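Local structure of uncharacterized protein (Leishmania infantum, 4TYZ) at residues 32-44 with 48-62. The protein is of unknown function but may bind and transfer sterols; the part described here is its C-terminal GRAM domain. Numbering follows the deposited sequence. Where two conformers were deposited one is given.
Sequences LKQGYLFITPHWL and STLAAAHFSIEYDEI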
ATOM      1  N   LEU A  32     -10.101   9.685   4.632  1.00 16.27           N
ATOM      2  CA  LEU A  32      -9.516   8.393   4.978  1.00 14.42           C
ATOM      3  C   LEU A  32     -10.350   7.270   4.371  1.00 14.30           C
ATOM      4  O   LEU A  32     -11.588   7.262   4.493  1.00 18.99           O
ATOM      5  CB  LEU A  32      -9.422   8.222   6.511  1.00 15.90           C
ATOM      6  CG  LEU A  32      -8.865   6.882   7.019  1.00 20.02           C
ATOM      7  CD1 LEU A  32      -8.092   7.064   8.317  1.00 23.03           C
ATOM      8  CD2 LEU A  32      -9.952   5.812   7.213  1.00 17.13           C
ATOM      9  N   LYS A  33      -9.666   6.317   3.738  1.00 13.58           N
ATOM     10  CA  LYS A  33     -10.311   5.136   3.175  1.00 15.77           C
ATOM     11  C   LYS A  33      -9.681   3.858   3.699  1.00 13.07           C
ATOM     12  O   LYS A  33      -8.530   3.548   3.360  1.00 13.41           O
ATOM     13  CB  LYS A  33     -10.212   5.135   1.645  1.00 17.14           C
ATOM     14  CG  LYS A  33     -10.661   6.407   0.968  1.00 29.54           C
ATOM     15  CD  LYS A  33     -12.148   6.398   0.731  1.00 33.26           C
ATOM     16  CE  LYS A  33     -12.572   7.581  -0.121  1.00 30.49           C
ATOM     17  NZ  LYS A  33     -14.025   7.829   0.045  1.00 36.39           N
ATOM     18  N   GLN A  34     -10.428   3.109   4.508  1.00 13.75           N
ATOM     19  CA  GLN A  34      -9.965   1.806   4.963  1.00 13.27           C
ATOM     20  C   GLN A  34      -9.906   0.828   3.797  1.00 12.90           C
ATOM     21  O   GLN A  34     -10.794   0.825   2.952  1.00 14.48           O
ATOM     22  CB  GLN A  34     -10.889   1.269   6.055  1.00 13.96           C
ATOM     23  CG  GLN A  34     -10.381   0.011   6.710  1.00 17.59           C
ATOM     24  CD  GLN A  34      -9.212   0.268   7.641  1.00 17.95           C
ATOM     25  OE1 GLN A  34      -9.106   1.336   8.258  1.00 19.48           O
ATOM     26  NE2 GLN A  34      -8.337  -0.717   7.761  1.00 18.30           N
ATOM     27  N   GLY A  35      -8.859   0.013   3.737  1.00 12.39           N
ATOM     28  CA  GLY A  35      -8.753  -0.933   2.639  1.00 12.10           C
ATOM     29  C   GLY A  35      -7.612  -1.908   2.804  1.00 11.71           C
ATOM     30  O   GLY A  35      -7.232  -2.257   3.927  1.00 12.71           O
ATOM     31  N   TYR A  36      -7.084  -2.345   1.669  1.00 11.28           N
ATOM     32  CA  TYR A  36      -6.064  -3.377   1.639  1.00 12.12           C
ATOM     33  C   TYR A  36      -4.890  -2.927   0.815  1.00 12.12           C
ATOM     34  O   TYR A  36      -5.059  -2.464  -0.313  1.00 11.93           O
ATOM     35  CB  TYR A  36      -6.607  -4.668   1.034  1.00 12.39           C
ATOM     36  CG  TYR A  36      -7.969  -5.077   1.538  1.00 16.36           C
ATOM     37  CD1 TYR A  36      -8.130  -5.590   2.816  1.00 16.80           C
ATOM     38  CD2 TYR A  36      -9.092  -4.957   0.725  1.00 15.94           C
ATOM     39  CE1 TYR A  36      -9.385  -5.976   3.271  1.00 17.28           C
ATOM     40  CE2 TYR A  36     -10.344  -5.338   1.170  1.00 23.20           C
ATOM     41  CZ  TYR A  36     -10.484  -5.847   2.438  1.00 21.34           C
ATOM     42  OH  TYR A  36     -11.740  -6.222   2.873  1.00 26.87           O
ATOM     43  N   LEU A  37      -3.710  -3.097   1.389  1.00 11.48           N
ATOM     44  CA  LEU A  37      -2.449  -2.943   0.678  1.00  9.99           C
ATOM     45  C   LEU A  37      -2.067  -4.295   0.091  1.00 10.15           C
ATOM     46  O   LEU A  37      -2.060  -5.289   0.811  1.00 11.78           O
ATOM     47  CB  LEU A  37      -1.370  -2.446   1.638  1.00 11.57           C
ATOM     48  CG  LEU A  37      -0.043  -2.124   0.975  1.00 18.24           C
ATOM     49  CD1 LEU A  37      -0.263  -0.874   0.164  1.00 25.20           C
ATOM     50  CD2 LEU A  37       1.050  -1.922   2.029  1.00 16.97           C
ATOM     51  N   PHE A  38      -1.789  -4.333  -1.211  1.00  9.41           N
ATOM     52  CA  PHE A  38      -1.356  -5.558  -1.888  1.00 10.99           C
ATOM     53  C   PHE A  38       0.082  -5.439  -2.361  1.00  9.87           C
ATOM     54  O   PHE A  38       0.459  -4.438  -2.966  1.00 10.07           O
ATOM     55  CB  PHE A  38      -2.233  -5.857  -3.104  1.00  9.65           C
ATOM     56  CG  PHE A  38      -3.700  -5.955  -2.798  1.00 11.67           C
ATOM     57  CD1 PHE A  38      -4.256  -7.157  -2.397  1.00 15.15           C
ATOM     58  CD2 PHE A  38      -4.529  -4.852  -2.943  1.00 12.91           C
ATOM     59  CE1 PHE A  38      -5.615  -7.258  -2.148  1.00 14.37           C
ATOM     60  CE2 PHE A  38      -5.882  -4.945  -2.688  1.00 15.24           C
ATOM     61  CZ  PHE A  38      -6.427  -6.148  -2.296  1.00 12.22           C
ATOM     62  N   ILE A  39       0.870  -6.481  -2.119  1.00  9.23           N
ATOM     63  CA  ILE A  39       2.253  -6.518  -2.563  1.00  9.05           C
ATOM     64  C   ILE A  39       2.411  -7.636  -3.593  1.00 10.79           C
ATOM     65  O   ILE A  39       2.096  -8.794  -3.317  1.00 11.17           O
ATOM     66  CB  ILE A  39       3.192  -6.720  -1.377  1.00 11.17           C
ATOM     67  CG1 ILE A  39       3.108  -5.484  -0.466  1.00 15.78           C
ATOM     68  CG2 ILE A  39       4.615  -6.974  -1.839  1.00 13.63           C
ATOM     69  CD1 ILE A  39       3.728  -5.672   0.864  1.00 23.84           C
ATOM     70  N   THR A  40       2.846  -7.265  -4.792  1.00  8.88           N
ATOM     71  CA  THR A  40       3.118  -8.229  -5.838  1.00  8.86           C
ATOM     72  C   THR A  40       4.583  -8.062  -6.241  1.00  8.85           C
ATOM     73  O   THR A  40       5.275  -7.184  -5.711  1.00 10.44           O
ATOM     74  CB  THR A  40       2.161  -8.047  -7.058  1.00 10.68           C
ATOM     75  OG1 THR A  40       2.631  -6.983  -7.900  1.00 11.75           O
ATOM     76  CG2 THR A  40       0.745  -7.747  -6.588  1.00 10.97           C
ATOM     77  N   PRO A  41       5.086  -8.918  -7.140  1.00 11.26           N
ATOM     78  CA  PRO A  41       6.509  -8.742  -7.449  1.00 13.54           C
ATOM     79  C   PRO A  41       6.855  -7.388  -8.094  1.00 12.66           C
ATOM     80  O   PRO A  41       7.961  -6.891  -7.876  1.00 15.14           O
ATOM     81  CB  PRO A  41       6.795  -9.899  -8.417  1.00 15.51           C
ATOM     82  CG  PRO A  41       5.790 -10.957  -8.039  1.00 17.48           C
ATOM     83  CD  PRO A  41       4.544 -10.180  -7.680  1.00 12.68           C
ATOM     84  N   HIS A  42       5.929  -6.788  -8.837  1.00  9.77           N
ATOM     85  CA  HIS A  42       6.228  -5.537  -9.541  1.00  9.29           C
ATOM     86  C   HIS A  42       5.421  -4.331  -9.067  1.00  8.33           C
ATOM     87  O   HIS A  42       5.755  -3.200  -9.434  1.00 10.30           O
ATOM     88  CB  HIS A  42       6.004  -5.708 -11.046  1.00 10.45           C
ATOM     89  CG  HIS A  42       6.925  -6.699 -11.675  1.00 12.74           C
ATOM     90  ND1 HIS A  42       6.496  -7.929 -12.126  1.00 15.56           N
ATOM     91  CD2 HIS A  42       8.257  -6.650 -11.906  1.00 13.85           C
ATOM     92  CE1 HIS A  42       7.530  -8.596 -12.612  1.00 17.43           C
ATOM     93  NE2 HIS A  42       8.606  -7.846 -12.492  1.00 13.99           N
ATOM     94  N   TRP A  43       4.385  -4.568  -8.261  1.00  8.30           N
ATOM     95  CA  TRP A  43       3.420  -3.515  -7.930  1.00  8.38           C
ATOM     96  C   TRP A  43       3.064  -3.413  -6.469  1.00  8.46           C
ATOM     97  O   TRP A  43       2.971  -4.400  -5.740  1.00 10.55           O
ATOM     98  CB  TRP A  43       2.099  -3.717  -8.723  1.00  7.71           C
ATOM     99  CG  TRP A  43       2.307  -3.639 -10.197  1.00  7.56           C
ATOM    100  CD1 TRP A  43       2.723  -4.650 -11.016  1.00  7.80           C
ATOM    101  CD2 TRP A  43       2.140  -2.486 -11.029  1.00  7.62           C
ATOM    102  NE1 TRP A  43       2.827  -4.197 -12.316  1.00  8.62           N
ATOM    103  CE2 TRP A  43       2.474  -2.871 -12.349  1.00  9.96           C
ATOM    104  CE3 TRP A  43       1.738  -1.165 -10.791  1.00  9.25           C
ATOM    105  CZ2 TRP A  43       2.407  -1.987 -13.433  1.00  9.10           C
ATOM    106  CZ3 TRP A  43       1.679  -0.280 -11.864  1.00  9.89           C
ATOM    107  CH2 TRP A  43       2.015  -0.695 -13.169  1.00  8.80           C
ATOM    108  N   LEU A  44       2.870  -2.167  -6.073  1.00  7.87           N
ATOM    109  CA  LEU A  44       2.301  -1.827  -4.788  0.62  8.40           C
ATOM    110  C   LEU A  44       0.906  -1.298  -5.052  1.00  8.38           C
ATOM    111  O   LEU A  44       0.746  -0.306  -5.757  1.00  9.05           O
ATOM    112  CB  LEU A  44       3.152  -0.777  -4.082  0.62  9.72           C
ATOM    113  CG  LEU A  44       2.516  -0.356  -2.767  0.62 11.65           C
ATOM    114  CD1 LEU A  44       2.395  -1.568  -1.873  0.62 13.24           C
ATOM    115  CD2 LEU A  44       3.328   0.751  -2.108  0.62  9.29           C
ATOM    116  N   SER A  48      -9.717   0.315  -1.625  1.00 11.72           N
ATOM    117  CA  SER A  48     -10.634   0.629  -0.535  1.00 12.36           C
ATOM    118  C   SER A  48     -11.647  -0.497  -0.344  1.00 14.64           C
ATOM    119  O   SER A  48     -12.158  -1.061  -1.313  1.00 14.41           O
ATOM    120  CB  SER A  48     -11.373   1.940  -0.817  1.00 16.19           C
ATOM    121  OG  SER A  48     -10.475   3.015  -0.978  1.00 18.03           O
ATOM    122  N   THR A  49     -11.920  -0.817   0.910  1.00 13.29           N
ATOM    123  CA  THR A  49     -12.862  -1.872   1.249  1.00 16.18           C
ATOM    124  C   THR A  49     -14.272  -1.534   0.810  1.00 22.73           C
ATOM    125  O   THR A  49     -14.987  -2.377   0.256  1.00 22.19           O
ATOM    126  CB  THR A  49     -12.871  -2.126   2.761  1.00 17.41           C
ATOM    127  OG1 THR A  49     -11.568  -2.526   3.181  1.00 19.09           O
ATOM    128  CG2 THR A  49     -13.882  -3.223   3.118  1.00 23.44           C
ATOM    129  N   LEU A  50     -14.676  -0.296   1.060  1.00 17.52           N
ATOM    130  CA  LEU A  50     -16.075   0.066   0.845  1.00 21.88           C
ATOM    131  C   LEU A  50     -16.252   1.254  -0.092  1.00 26.12           C
ATOM    132  O   LEU A  50     -17.297   1.915  -0.088  1.00 29.28           O
ATOM    133  CB  LEU A  50     -16.752   0.363   2.184  1.00 25.68           C
ATOM    134  CG  LEU A  50     -16.806  -0.783   3.194  1.00 28.14           C
ATOM    135  CD1 LEU A  50     -17.452  -0.295   4.488  1.00 28.35           C
ATOM    136  CD2 LEU A  50     -17.559  -1.981   2.625  1.00 30.05           C
ATOM    137  N   ALA A  51     -15.237   1.518  -0.900  1.00 20.50           N
ATOM    138  CA  ALA A  51     -15.299   2.608  -1.864  1.00 20.15           C
ATOM    139  C   ALA A  51     -14.519   2.240  -3.117  1.00 20.63           C
ATOM    140  O   ALA A  51     -13.774   1.258  -3.130  1.00 19.86           O
ATOM    141  CB  ALA A  51     -14.754   3.891  -1.254  1.00 21.21           C
ATOM    142  N   ALA A  52     -14.689   3.034  -4.170  1.00 17.02           N
ATOM    143  CA  ALA A  52     -14.000   2.788  -5.434  1.00 19.66           C
ATOM    144  C   ALA A  52     -12.500   3.059  -5.392  1.00 17.28           C
ATOM    145  O   ALA A  52     -11.740   2.431  -6.143  1.00 18.20           O
ATOM    146  CB  ALA A  52     -14.626   3.628  -6.531  1.00 22.80           C
ATOM    147  N   ALA A  53     -12.093   3.994  -4.535  1.00 18.69           N
ATOM    148  CA  ALA A  53     -10.727   4.510  -4.507  1.00 17.03           C
ATOM    149  C   ALA A  53      -9.682   3.405  -4.445  1.00 13.62           C
ATOM    150  O   ALA A  53      -9.762   2.495  -3.622  1.00 14.34           O
ATOM    151  CB  ALA A  53     -10.541   5.461  -3.338  1.00 20.26           C
ATOM    152  N   HIS A  54      -8.723   3.490  -5.352  1.00 15.20           N
ATOM    153  CA  HIS A  54      -7.649   2.513  -5.418  1.00 12.76           C
ATOM    154  C   HIS A  54      -6.462   3.104  -6.154  1.00 16.00           C
ATOM    155  O   HIS A  54      -6.600   4.081  -6.888  1.00 17.42           O
ATOM    156  CB  HIS A  54      -8.124   1.242  -6.132  1.00 13.18           C
ATOM    157  CG  HIS A  54      -8.518   1.461  -7.556  1.00 17.27           C
ATOM    158  ND1 HIS A  54      -9.730   2.023  -7.917  1.00 21.18           N
ATOM    159  CD2 HIS A  54      -7.872   1.204  -8.717  1.00 25.73           C
ATOM    160  CE1 HIS A  54      -9.810   2.093  -9.229  1.00 24.58           C
ATOM    161  NE2 HIS A  54      -8.692   1.599  -9.745  1.00 27.06           N
ATOM    162  N   PHE A  55      -5.290   2.511  -5.968  1.00 10.80           N
ATOM    163  CA  PHE A  55      -4.144   2.907  -6.775  1.00 10.39           C
ATOM    164  C   PHE A  55      -3.245   1.707  -7.016  1.00 10.26           C
ATOM    165  O   PHE A  55      -3.329   0.701  -6.315  1.00  9.70           O
ATOM    166  CB  PHE A  55      -3.348   4.070  -6.120  1.00 11.90           C
ATOM    167  CG  PHE A  55      -2.605   3.701  -4.847  1.00 11.37           C
ATOM    168  CD1 PHE A  55      -1.415   2.980  -4.888  1.00 12.87           C
ATOM    169  CD2 PHE A  55      -3.084   4.112  -3.606  1.00 13.43           C
ATOM    170  CE1 PHE A  55      -0.733   2.646  -3.708  1.00 13.63           C
ATOM    171  CE2 PHE A  55      -2.400   3.804  -2.435  1.00 12.90           C
ATOM    172  CZ  PHE A  55      -1.234   3.067  -2.479  1.00 14.09           C
ATOM    173  N   SER A  56      -2.388   1.824  -8.020  1.00  9.07           N
ATOM    174  CA  SER A  56      -1.314   0.851  -8.207  1.00  8.66           C
ATOM    175  C   SER A  56      -0.101   1.598  -8.693  1.00 11.41           C
ATOM    176  O   SER A  56      -0.206   2.457  -9.574  1.00 13.65           O
ATOM    177  CB  SER A  56      -1.703  -0.254  -9.193  1.00 11.14           C
ATOM    178  OG  SER A  56      -2.051   0.294 -10.455  1.00 14.40           O
ATOM    179  N   ILE A  57       1.047   1.281  -8.108  1.00  8.63           N
ATOM    180  CA  ILE A  57       2.283   1.940  -8.480  1.00  7.94           C
ATOM    181  C   ILE A  57       3.374   0.889  -8.618  1.00  7.73           C
ATOM    182  O   ILE A  57       3.478  -0.030  -7.813  1.00  8.89           O
ATOM    183  CB  ILE A  57       2.668   3.029  -7.452  1.00 11.70           C
ATOM    184  CG1 ILE A  57       3.978   3.698  -7.862  1.00 13.87           C
ATOM    185  CG2 ILE A  57       2.767   2.465  -6.070  1.00 14.77           C
ATOM    186  CD1 ILE A  57       4.204   5.003  -7.177  1.00 23.46           C
ATOM    187  N   GLU A  58       4.151   0.992  -9.690  1.00  8.05           N
ATOM    188  CA  GLU A  58       5.231   0.034  -9.910  1.00  7.80           C
ATOM    189  C   GLU A  58       6.387   0.361  -8.969  1.00  8.51           C
ATOM    190  O   GLU A  58       6.626   1.528  -8.683  1.00 10.64           O
ATOM    191  CB  GLU A  58       5.699   0.094 -11.373  1.00  9.54           C
ATOM    192  CG  GLU A  58       5.671  -1.228 -12.136  1.00 11.77           C
ATOM    193  CD  GLU A  58       6.974  -2.026 -12.022  1.00 17.40           C
ATOM    194  OE1 GLU A  58       7.873  -1.624 -11.249  1.00 15.02           O
ATOM    195  OE2 GLU A  58       7.103  -3.066 -12.715  1.00 13.33           O
ATOM    196  N   TYR A  59       7.106  -0.643  -8.473  1.00  9.84           N
ATOM    197  CA  TYR A  59       8.252  -0.325  -7.625  1.00  8.30           C
ATOM    198  C   TYR A  59       9.265   0.571  -8.335  1.00 10.57           C
ATOM    199  O   TYR A  59       9.954   1.358  -7.674  1.00 11.07           O
ATOM    200  CB  TYR A  59       8.946  -1.596  -7.119  1.00 10.13           C
ATOM    201  CG  TYR A  59       8.033  -2.381  -6.228  1.00 10.35           C
ATOM    202  CD1 TYR A  59       7.648  -1.885  -4.990  1.00 11.28           C
ATOM    203  CD2 TYR A  59       7.518  -3.604  -6.647  1.00 12.36           C
ATOM    204  CE1 TYR A  59       6.758  -2.603  -4.190  1.00 13.89           C
ATOM    205  CE2 TYR A  59       6.654  -4.322  -5.854  1.00 14.93           C
ATOM    206  CZ  TYR A  59       6.279  -3.817  -4.634  1.00 15.95           C
ATOM    207  OH  TYR A  59       5.414  -4.547  -3.850  1.00 23.96           O
ATOM    208  N   ASP A  60       9.339   0.501  -9.668  1.00 12.49           N
ATOM    209  CA  ASP A  60      10.309   1.342 -10.368  1.00 12.42           C
ATOM    210  C   ASP A  60       9.824   2.793 -10.490  1.00 12.72           C
ATOM    211  O   ASP A  60      10.528   3.643 -11.039  1.00 18.08           O
ATOM    212  CB  ASP A  60      10.710   0.737 -11.748  1.00 11.19           C
ATOM    213  CG  ASP A  60       9.591   0.730 -12.809  1.00 13.72           C
ATOM    214  OD1 ASP A  60       8.481   1.247 -12.593  1.00 14.93           O
ATOM    215  OD2 ASP A  60       9.867   0.206 -13.929  1.00 15.79           O
ATOM    216  N   GLU A  61       8.649   3.075  -9.929  1.00 10.41           N
ATOM    217  CA  GLU A  61       8.098   4.425  -9.850  1.00 11.39           C
ATOM    218  C   GLU A  61       8.252   5.022  -8.447  1.00 12.20           C
ATOM    219  O   GLU A  61       7.929   6.187  -8.224  1.00 13.67           O
ATOM    220  CB  GLU A  61       6.614   4.418 -10.240  1.00 11.51           C
ATOM    221  CG  GLU A  61       6.381   4.019 -11.694  1.00 12.80           C
ATOM    222  CD  GLU A  61       4.907   4.034 -12.093  1.00 15.45           C
ATOM    223  OE1 GLU A  61       4.574   4.710 -13.091  1.00 17.96           O
ATOM    224  OE2 GLU A  61       4.083   3.349 -11.444  1.00 15.07           O
ATOM    225  N   ILE A  62       8.735   4.211  -7.514  1.00 11.09           N
ATOM    226  CA  ILE A  62       8.823   4.618  -6.107  1.00  8.83           C
ATOM    227  C   ILE A  62      10.227   5.121  -5.797  1.00 10.73           C
ATOM    228  O   ILE A  62      11.208   4.413  -6.002  1.00 12.06           O
ATOM    229  CB  ILE A  62       8.461   3.459  -5.164  1.00 10.33           C
ATOM    230  CG1 ILE A  62       6.976   3.113  -5.323  1.00 11.50           C
ATOM    231  CG2 ILE A  62       8.774   3.825  -3.703  1.00  9.14           C
ATOM    232  CD1 ILE A  62       6.545   1.900  -4.529  1.00 13.75           C
TER
HETATM  233  O   HOH W   1     -13.310   1.676   2.452  1.00 20.02           O
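Trp43 and Glu58 face each other as an antiparallel non-hydrogen-bonded pair, with both side chains on the same face of the sheet. Glu58 CG lies over the Trp43 six-membered ring, 3.6 Å from its centroid, in a CH-pi contact. The indole is brought there by a chi1 of -62°, which sets CG beside its own backbone N. The Glu58 chain bends at chi2 (-90°) as it crosses the indole. Its carboxylate turns back to its own turn, where OE1 accepts Asp60 N. The next pair, Leu44 and Ile57, is hydrogen-bonded. Leu44 N reaches Ile57 O at 2.8 Å almost straight, and Leu44 O takes Ile57 N. On this other face of the sheet, Leu44 CB packs on Ile57 CG2 at 3.8 Å. Leu44 CD2 meets Ile62 CD1, and Leu103 of helix 96-107 touches Leu44.

The Tyr59 ring lies against the 40-43 turn, closed by Thr40 N bonding Trp43 O. Tyr59 N donates to His42 O (3.0 Å) from above the carbonyl plane. Thr40 O sits at the ring edge, with Leu44 N over one face. Tyr59 OH is near Trp43 O (3.1 Å) and Thr40 O (3.2 Å), beside Ile39 CG2.

At the far end, Gln34 O accepts Thr49 N on a lone pair at 2.9 Å, and also a water that links it to Leu50 N. Thr49 OG1 rests over one face of the Tyr36 ring, 3.6 Å from CZ. Ser48 OG touches Lys33 CB and donates to Ala53 O.

These contacts tie together the antiparallel strands 31-39, 43-48 and 54-58, consecutive in a meander of the PH-like GRAM fold.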